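Local structure of probable oxidoreductase (Pseudomonas aeruginosa, 4B7C) at residues Leu313-Phe316 with Pro317-Leu321; Lys115-Pro118 with Ser119-Pro122; Gln146-Asn149 with Gly150-Val153. The protein probably catalyses NADP(H)-dependent oxidation or reduction, as a medium-chain dehydrogenase/reductase that pairs a GroES-like domain with a Rossmann fold. All blocks are in the same frame, centred on the assembly; numbering follows the deposited sequence.

Contact 1 of 3, residues Leu313-Phe316 with Pro317-Leu321; sequences LETF and PETLL
Thr315 and Thr319 meet one helical turn apart, where Thr315 O accepts two donors from Thr319. The backbone N of Thr319 lies 2.9 Å from this oxygen with an N-H...O angle of 171°, close to straight. Thr319 OG1, also 2.9 Å from Thr315 O, approaches from above the carbonyl plane, 67° out of it. It gets there because OG1 is anti to its own carbonyl carbon (chi1 -56°) and folds back over the preceding turn, as threonines in helices often do. Leu320 N makes the next backbone bond, 2.8 Å from Phe316 O.

The tight side is the buried, apolar one. The Phe316 and Leu320 side chains run side by side, with Phe316 CZ 3.8 Å from Leu320 CD2. Both lie under Met54, while Leu334 and an edge-to-face Phe26 also cover the Phe316 ring. On the solvent side, the bent chain of exposed Glu318 crosses Thr315 at about a right angle, and its OE1 pairs with Arg23.

These i to i+4 backbone bonds are those of an alpha-helix, here in its first turn after the 3-10 segment 313-315. Helix 316-321 links parallel neighbours 307-311 and 331-335, as in a beta-alpha-beta crossover.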
ATOM      1  N   LEU B 313      30.691  10.302  24.135  1.00 37.07           N
ATOM      2  CA  LEU B 313      29.305  10.198  24.577  1.00 37.59           C
ATOM      3  C   LEU B 313      28.685  11.579  24.810  1.00 41.77           C
ATOM      4  O   LEU B 313      27.536  11.835  24.434  1.00 41.52           O
ATOM      5  CB  LEU B 313      29.220   9.389  25.870  1.00 34.84           C
ATOM      6  CG  LEU B 313      27.827   9.285  26.483  1.00 34.74           C
ATOM      7  CD1 LEU B 313      26.938   8.441  25.572  1.00 32.54           C
ATOM      8  CD2 LEU B 313      27.876   8.700  27.874  1.00 31.77           C
ATOM      9  N   GLU B 314      29.478  12.460  25.414  1.00 42.86           N
ATOM     10  CA  GLU B 314      29.051  13.816  25.779  1.00 47.34           C
ATOM     11  C   GLU B 314      28.591  14.657  24.567  1.00 44.07           C
ATOM     12  O   GLU B 314      27.816  15.585  24.728  1.00 45.89           O
ATOM     13  CB  GLU B 314      30.150  14.543  26.610  1.00 52.64           C
ATOM     14  CG  GLU B 314      31.436  14.909  25.853  1.00 58.48           C
ATOM     15  CD  GLU B 314      32.413  13.748  25.680  1.00 64.57           C
ATOM     16  OE1 GLU B 314      32.124  12.613  26.133  1.00 59.09           O
ATOM     17  OE2 GLU B 314      33.488  13.973  25.073  1.00 72.04           O
ATOM     18  N   THR B 315      29.073  14.325  23.371  1.00 41.86           N
ATOM     19  CA  THR B 315      28.699  15.043  22.144  1.00 42.43           C
ATOM     20  C   THR B 315      27.347  14.617  21.548  1.00 42.57           C
ATOM     21  O   THR B 315      26.911  15.177  20.538  1.00 41.49           O
ATOM     22  CB  THR B 315      29.750  14.881  21.029  1.00 44.19           C
ATOM     23  OG1 THR B 315      29.698  13.549  20.493  1.00 42.80           O
ATOM     24  CG2 THR B 315      31.163  15.203  21.553  1.00 41.21           C
ATOM     25  N   PHE B 316      26.683  13.666  22.195  1.00 41.04           N
ATOM     26  CA  PHE B 316      25.452  13.057  21.656  1.00 40.40           C
ATOM     27  C   PHE B 316      24.390  14.041  21.086  1.00 39.65           C
ATOM     28  O   PHE B 316      24.000  13.914  19.921  1.00 38.22           O
ATOM     29  CB  PHE B 316      24.814  12.117  22.693  1.00 39.47           C
ATOM     30  CG  PHE B 316      23.436  11.654  22.313  1.00 39.10           C
ATOM     31  CD1 PHE B 316      23.259  10.772  21.274  1.00 39.97           C
ATOM     32  CD2 PHE B 316      22.314  12.169  22.949  1.00 41.48           C
ATOM     33  CE1 PHE B 316      21.991  10.384  20.888  1.00 40.18           C
ATOM     34  CE2 PHE B 316      21.033  11.789  22.575  1.00 41.96           C
ATOM     35  CZ  PHE B 316      20.872  10.886  21.534  1.00 40.03           C
ATOM     36  N   PRO B 317      23.917  15.010  21.892  1.00 41.26           N
ATOM     37  CA  PRO B 317      22.891  15.952  21.383  1.00 43.03           C
ATOM     38  C   PRO B 317      23.277  16.664  20.106  1.00 43.72           C
ATOM     39  O   PRO B 317      22.426  16.831  19.236  1.00 50.92           O
ATOM     40  CB  PRO B 317      22.739  16.976  22.523  1.00 42.39           C
ATOM     41  CG  PRO B 317      23.194  16.252  23.734  1.00 42.67           C
ATOM     42  CD  PRO B 317      24.317  15.362  23.263  1.00 41.76           C
ATOM     43  N   GLU B 318      24.524  17.129  20.013  1.00 44.90           N
ATOM     44  CA  GLU B 318      24.970  17.849  18.813  1.00 45.49           C
ATOM     45  C   GLU B 318      25.122  16.879  17.670  1.00 46.91           C
ATOM     46  O   GLU B 318      24.699  17.177  16.557  1.00 47.32           O
ATOM     47  CB  GLU B 318      26.290  18.618  18.996  1.00 48.05           C
ATOM     48  CG  GLU B 318      27.509  17.885  19.494  1.00 47.74           C
ATOM     49  CD  GLU B 318      27.751  18.070  20.980  1.00 47.18           C
ATOM     50  OE1 GLU B 318      26.806  17.742  21.715  1.00 48.56           O
ATOM     51  OE2 GLU B 318      28.854  18.522  21.428  1.00 51.05           O
ATOM     52  N   THR B 319      25.772  15.750  17.953  1.00 44.44           N
ATOM     53  CA  THR B 319      26.053  14.746  16.931  1.00 41.43           C
ATOM     54  C   THR B 319      24.767  14.222  16.324  1.00 42.01           C
ATOM     55  O   THR B 319      24.693  13.999  15.126  1.00 42.89           O
ATOM     56  CB  THR B 319      26.890  13.576  17.489  1.00 42.45           C
ATOM     57  OG1 THR B 319      28.102  14.076  18.082  1.00 43.79           O
ATOM     58  CG2 THR B 319      27.218  12.597  16.373  1.00 40.54           C
ATOM     59  N   LEU B 320      23.746  14.079  17.156  1.00 43.25           N
ATOM     60  CA  LEU B 320      22.413  13.682  16.684  1.00 45.41           C
ATOM     61  C   LEU B 320      21.825  14.612  15.607  1.00 47.86           C
ATOM     62  O   LEU B 320      21.176  14.143  14.673  1.00 43.81           O
ATOM     63  CB  LEU B 320      21.434  13.581  17.863  1.00 46.71           C
ATOM     64  CG  LEU B 320      20.069  12.942  17.527  1.00 49.45           C
ATOM     65  CD1 LEU B 320      20.217  11.566  16.887  1.00 52.39           C
ATOM     66  CD2 LEU B 320      19.134  12.846  18.722  1.00 50.39           C
ATOM     67  N   LEU B 321      22.045  15.920  15.754  1.00 49.56           N
ATOM     68  CA  LEU B 321      21.566  16.922  14.780  1.00 47.88           C
ATOM     69  C   LEU B 321      22.194  16.760  13.412  1.00 48.16           C
ATOM     70  O   LEU B 321      21.540  17.015  12.398  1.00 49.87           O
ATOM     71  CB  LEU B 321      21.823  18.343  15.270  1.00 48.86           C
ATOM     72  CG  LEU B 321      20.970  18.685  16.498  1.00 51.29           C
ATOM     73  CD1 LEU B 321      21.062  20.152  16.875  1.00 55.28           C
ATOM     74  CD2 LEU B 321      19.511  18.287  16.308  1.00 51.26           C
TER

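Contact 2 of 3, residues Lys115-Pro118 with Ser119-Pro122; sequences KVDP and SRAP
Asp117 OD1 is gripped twice by Ser119, whose backbone N lies 3.1 Å away and whose OG lies 2.9 Å from the same oxygen. Both donors reach OD1 from one face of the carboxylate, the N standing 46° out of its plane. The rotation of Asp117 makes this possible: its CG is anti to the backbone N (chi1 -172°), which swings the carboxylate alongside its own carbonyl and toward the N-H and hydroxyl of Ser119. A side-chain oxygen bonded to the N-H two residues on defines an Asx turn.

The main chain closes the same bend. Arg120 N donates to Asp117 O over 3.1 Å with an N-H...O angle of 161°, the i to i+3 bond of a beta turn, and Pro118 and Ser119 fill its middle positions in helical backbone conformation. Tyr126 OH also bonds Asp117 O.

Asp117 OD2 faces the Arg120 chain, lying 3.5 Å from Arg120 CG. Its distance to Arg120 NE is 3.7 Å, a long salt bridge in which the oxygen lies off the plane of the guanidinium, so only charge links the two groups.

The attraction to Arg120 is therefore probably weak and purely electrostatic; the two bonds from Ser119 to OD1 probably do more to hold the Asp117 carboxylate as the chain leaves strand 114-116 at the surface.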
ATOM      1  N   LYS B 115      25.146 -11.870  19.932  1.00 33.44           N
ATOM      2  CA  LYS B 115      26.604 -11.813  19.968  1.00 33.74           C
ATOM      3  C   LYS B 115      27.167 -11.459  18.607  1.00 32.12           C
ATOM      4  O   LYS B 115      26.629 -11.888  17.613  1.00 34.08           O
ATOM      5  CB  LYS B 115      27.194 -13.154  20.416  1.00 36.89           C
ATOM      6  CG  LYS B 115      26.731 -13.602  21.797  1.00 38.81           C
ATOM      7  CD  LYS B 115      27.523 -14.798  22.307  1.00 39.97           C
ATOM      8  CE  LYS B 115      26.745 -15.548  23.394  1.00 39.69           C
ATOM      9  NZ  LYS B 115      27.502 -16.494  24.254  1.00 42.42           N
ATOM     10  N   VAL B 116      28.242 -10.680  18.587  1.00 32.14           N
ATOM     11  CA  VAL B 116      28.973 -10.332  17.341  1.00 33.20           C
ATOM     12  C   VAL B 116      30.464 -10.670  17.475  1.00 33.96           C
ATOM     13  O   VAL B 116      31.001 -10.659  18.585  1.00 35.09           O
ATOM     14  CB  VAL B 116      28.804  -8.839  16.937  1.00 31.77           C
ATOM     15  CG1 VAL B 116      27.343  -8.539  16.563  1.00 30.19           C
ATOM     16  CG2 VAL B 116      29.260  -7.906  18.043  1.00 28.45           C
ATOM     17  N   ASP B 117      31.101 -11.010  16.350  1.00 36.20           N
ATOM     18  CA  ASP B 117      32.505 -11.474  16.321  1.00 36.91           C
ATOM     19  C   ASP B 117      33.443 -10.360  15.839  1.00 34.40           C
ATOM     20  O   ASP B 117      33.514 -10.096  14.649  1.00 33.80           O
ATOM     21  CB  ASP B 117      32.624 -12.707  15.402  1.00 39.07           C
ATOM     22  CG  ASP B 117      34.011 -13.382  15.461  1.00 41.23           C
ATOM     23  OD1 ASP B 117      34.952 -12.839  16.073  1.00 39.44           O
ATOM     24  OD2 ASP B 117      34.145 -14.477  14.877  1.00 44.71           O
ATOM     25  N   PRO B 118      34.169  -9.722  16.762  1.00 36.71           N
ATOM     26  CA  PRO B 118      35.061  -8.627  16.397  1.00 38.56           C
ATOM     27  C   PRO B 118      36.279  -9.016  15.555  1.00 39.18           C
ATOM     28  O   PRO B 118      36.937  -8.146  15.021  1.00 38.78           O
ATOM     29  CB  PRO B 118      35.506  -8.046  17.740  1.00 37.61           C
ATOM     30  CG  PRO B 118      35.050  -8.985  18.782  1.00 37.96           C
ATOM     31  CD  PRO B 118      34.295 -10.112  18.179  1.00 38.24           C
ATOM     32  N   SER B 119      36.559 -10.302  15.414  1.00 37.79           N
ATOM     33  CA  SER B 119      37.658 -10.747  14.545  1.00 40.83           C
ATOM     34  C   SER B 119      37.268 -10.732  13.067  1.00 44.17           C
ATOM     35  O   SER B 119      38.127 -10.776  12.189  1.00 46.76           O
ATOM     36  CB  SER B 119      38.113 -12.155  14.938  1.00 38.16           C
ATOM     37  OG  SER B 119      37.261 -13.166  14.432  1.00 38.23           O
ATOM     38  N   ARG B 120      35.967 -10.700  12.797  1.00 45.12           N
ATOM     39  CA  ARG B 120      35.445 -10.828  11.423  1.00 47.78           C
ATOM     40  C   ARG B 120      35.132  -9.501  10.750  1.00 44.66           C
ATOM     41  O   ARG B 120      34.989  -9.428   9.528  1.00 45.24           O
ATOM     42  CB  ARG B 120      34.205 -11.731  11.413  1.00 53.47           C
ATOM     43  CG  ARG B 120      34.537 -13.217  11.661  1.00 60.92           C
ATOM     44  CD  ARG B 120      33.763 -14.193  10.775  1.00 69.97           C
ATOM     45  NE  ARG B 120      33.411 -15.451  11.424  1.00 77.36           N
ATOM     46  CZ  ARG B 120      33.956 -16.633  11.127  1.00 82.40           C
ATOM     47  NH1 ARG B 120      34.899 -16.745  10.186  1.00 83.67           N
ATOM     48  NH2 ARG B 120      33.555 -17.721  11.775  1.00 83.23           N
ATOM     49  N   ALA B 121      35.032  -8.452  11.544  1.00 41.68           N
ATOM     50  CA  ALA B 121      34.725  -7.152  11.008  1.00 41.16           C
ATOM     51  C   ALA B 121      34.982  -6.154  12.092  1.00 39.10           C
ATOM     52  O   ALA B 121      34.895  -6.496  13.256  1.00 38.15           O
ATOM     53  CB  ALA B 121      33.261  -7.081  10.576  1.00 41.11           C
ATOM     54  N   PRO B 122      35.277  -4.913  11.715  1.00 37.94           N
ATOM     55  CA  PRO B 122      35.396  -3.895  12.742  1.00 38.55           C
ATOM     56  C   PRO B 122      34.085  -3.715  13.531  1.00 37.68           C
ATOM     57  O   PRO B 122      32.998  -3.847  12.964  1.00 35.43           O
ATOM     58  CB  PRO B 122      35.718  -2.628  11.965  1.00 39.06           C
ATOM     59  CG  PRO B 122      35.903  -3.011  10.547  1.00 38.87           C
ATOM     60  CD  PRO B 122      35.381  -4.384  10.346  1.00 39.23           C
TER

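Contact 3 of 3, residues Gln146-Asn149 with Gly150-Val153; sequences QPKN and GETV
Glu151 reaches back over its own turn to Lys148 through two torsions: CG stands anti to the carbonyl carbon (chi1 -73°), and the chain then runs extended (chi2 -172°). The carboxylate is thereby carried past Lys148 O to the backbone N of Lys148, which lies 2.8 Å from Glu151 OE1. That N-H meets OE1 from above the carboxylate plane, so the bond is short without lying in the plane of the group.

A second bond runs the other way. Glu151 N donates to Lys148 O over 3.0 Å and closes a type II beta turn from Lys148 to Glu151. Lys148 thus gives its N-H to the side chain of Glu151 and its carbonyl to the main chain of the same residue. Gly150, at positive phi (86°) in the third position, suits a type II turn, because a beta carbon there would run into Asn149 O.

The aliphatic part of Lys148 flanks the carboxylate, its CB 3.7 Å from Glu151 OE1, and the two side chains lie side by side. Lys148 NZ nevertheless bends away and ends 7.1 Å from Glu151 OE1, so the pair is not an ion pair. Pro147 adds CA at 3.4 Å from Glu151 OE1, and its CB packs against Val153 CG2 at 4.1 Å, on the side where Cys175 touches both residues.

Arg243 NH2 supplies the charge partner, forming a salt bridge with Glu151 OE1 and a hydrogen bond with Gln146 O. With a backbone N-H and a guanidinium on one oxygen, Glu151 is probably kept ionised, and its carboxylate ties the turn to strand 242-246, two strands away in the parallel sheet, just where strand 152-155 begins.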
ATOM      1  N   GLN B 146      11.320  -7.970  -3.335  1.00 39.18           N
ATOM      2  CA  GLN B 146      11.514  -9.115  -4.228  1.00 41.78           C
ATOM      3  C   GLN B 146      11.988  -8.708  -5.633  1.00 41.51           C
ATOM      4  O   GLN B 146      11.352  -9.026  -6.636  1.00 41.53           O
ATOM      5  CB  GLN B 146      10.233  -9.949  -4.315  1.00 44.33           C
ATOM      6  CG  GLN B 146       9.769 -10.477  -2.968  1.00 46.21           C
ATOM      7  CD  GLN B 146       8.526 -11.331  -3.064  1.00 48.85           C
ATOM      8  OE1 GLN B 146       7.415 -10.875  -2.777  1.00 54.36           O
ATOM      9  NE2 GLN B 146       8.705 -12.567  -3.466  1.00 48.83           N
ATOM     10  N   PRO B 147      13.127  -8.016  -5.707  1.00 45.21           N
ATOM     11  CA  PRO B 147      13.600  -7.589  -7.018  1.00 45.12           C
ATOM     12  C   PRO B 147      14.045  -8.766  -7.862  1.00 44.69           C
ATOM     13  O   PRO B 147      14.518  -9.766  -7.337  1.00 46.03           O
ATOM     14  CB  PRO B 147      14.792  -6.692  -6.677  1.00 45.43           C
ATOM     15  CG  PRO B 147      15.340  -7.297  -5.434  1.00 46.60           C
ATOM     16  CD  PRO B 147      14.133  -7.773  -4.662  1.00 43.55           C
ATOM     17  N   LYS B 148      13.872  -8.631  -9.169  1.00 47.39           N
ATOM     18  CA  LYS B 148      14.284  -9.650 -10.123  1.00 50.68           C
ATOM     19  C   LYS B 148      15.284  -9.072 -11.117  1.00 49.36           C
ATOM     20  O   LYS B 148      15.315  -7.863 -11.360  1.00 47.92           O
ATOM     21  CB  LYS B 148      13.078 -10.204 -10.886  1.00 54.23           C
ATOM     22  CG  LYS B 148      12.004 -10.822 -10.009  1.00 58.10           C
ATOM     23  CD  LYS B 148      12.485 -12.097  -9.335  1.00 60.47           C
ATOM     24  CE  LYS B 148      11.328 -12.808  -8.659  1.00 63.93           C
ATOM     25  NZ  LYS B 148      11.733 -13.562  -7.433  1.00 64.06           N
ATOM     26  N   ASN B 149      16.079  -9.956 -11.706  1.00 53.20           N
ATOM     27  CA  ASN B 149      17.062  -9.574 -12.730  1.00 54.13           C
ATOM     28  C   ASN B 149      16.420  -8.695 -13.802  1.00 55.13           C
ATOM     29  O   ASN B 149      15.347  -9.004 -14.311  1.00 55.85           O
ATOM     30  CB  ASN B 149      17.666 -10.822 -13.376  1.00 56.83           C
ATOM     31  CG  ASN B 149      18.826 -10.520 -14.305  1.00 58.93           C
ATOM     32  OD1 ASN B 149      19.855  -9.982 -13.890  1.00 67.11           O
ATOM     33  ND2 ASN B 149      18.684 -10.914 -15.560  1.00 60.30           N
ATOM     34  N   GLY B 150      17.061  -7.574 -14.101  1.00 54.47           N
ATOM     35  CA  GLY B 150      16.601  -6.671 -15.157  1.00 51.99           C
ATOM     36  C   GLY B 150      15.560  -5.652 -14.732  1.00 50.90           C
ATOM     37  O   GLY B 150      15.237  -4.733 -15.487  1.00 49.24           O
ATOM     38  N   GLU B 151      15.029  -5.795 -13.521  1.00 48.83           N
ATOM     39  CA  GLU B 151      14.050  -4.827 -13.014  1.00 44.48           C
ATOM     40  C   GLU B 151      14.728  -3.530 -12.622  1.00 41.37           C
ATOM     41  O   GLU B 151      15.923  -3.497 -12.326  1.00 42.41           O
ATOM     42  CB  GLU B 151      13.270  -5.383 -11.814  1.00 44.93           C
ATOM     43  CG  GLU B 151      12.242  -6.445 -12.186  1.00 46.30           C
ATOM     44  CD  GLU B 151      11.338  -6.844 -11.021  1.00 47.87           C
ATOM     45  OE1 GLU B 151      11.790  -6.842  -9.857  1.00 41.41           O
ATOM     46  OE2 GLU B 151      10.166  -7.170 -11.276  1.00 46.00           O
ATOM     47  N   THR B 152      13.951  -2.457 -12.625  1.00 39.50           N
ATOM     48  CA  THR B 152      14.435  -1.147 -12.211  1.00 39.12           C
ATOM     49  C   THR B 152      14.057  -0.885 -10.758  1.00 38.96           C
ATOM     50  O   THR B 152      12.876  -0.884 -10.387  1.00 40.80           O
ATOM     51  CB  THR B 152      13.901  -0.023 -13.126  1.00 39.48           C
ATOM     52  OG1 THR B 152      14.422  -0.218 -14.449  1.00 40.39           O
ATOM     53  CG2 THR B 152      14.334   1.335 -12.639  1.00 36.54           C
ATOM     54  N   VAL B 153      15.086  -0.682  -9.945  1.00 38.58           N
ATOM     55  CA  VAL B 153      14.945  -0.418  -8.529  1.00 37.11           C
ATOM     56  C   VAL B 153      15.340   1.008  -8.234  1.00 36.11           C
ATOM     57  O   VAL B 153      16.456   1.439  -8.544  1.00 40.35           O
ATOM     58  CB  VAL B 153      15.820  -1.370  -7.691  1.00 37.16           C
ATOM     59  CG1 VAL B 153      15.674  -1.057  -6.211  1.00 36.62           C
ATOM     60  CG2 VAL B 153      15.429  -2.805  -7.977  1.00 36.71           C
TER

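All three are short-range contacts at the edges of secondary structure, and they are far apart. Contact 1 and contact 2 both border the mixed sheet of the GroES-like part, through strands 307-311 and 114-116, with centres 26 Å apart. Contact 3 sits at the start of strand 152-155, an inner strand of the parallel Rossmann sheet, 32 Å from contact 2 and 39 Å from contact 1 between centres; contacts 1 and 3 lie on opposite sides of the chain's centre. Helix 132-145 separates contact 2 from contact 3 in sequence. The glycine-rich segment that follows strand 152-155 probably binds NADP(H), as in relatives, which puts contact 3 at the strand's other end.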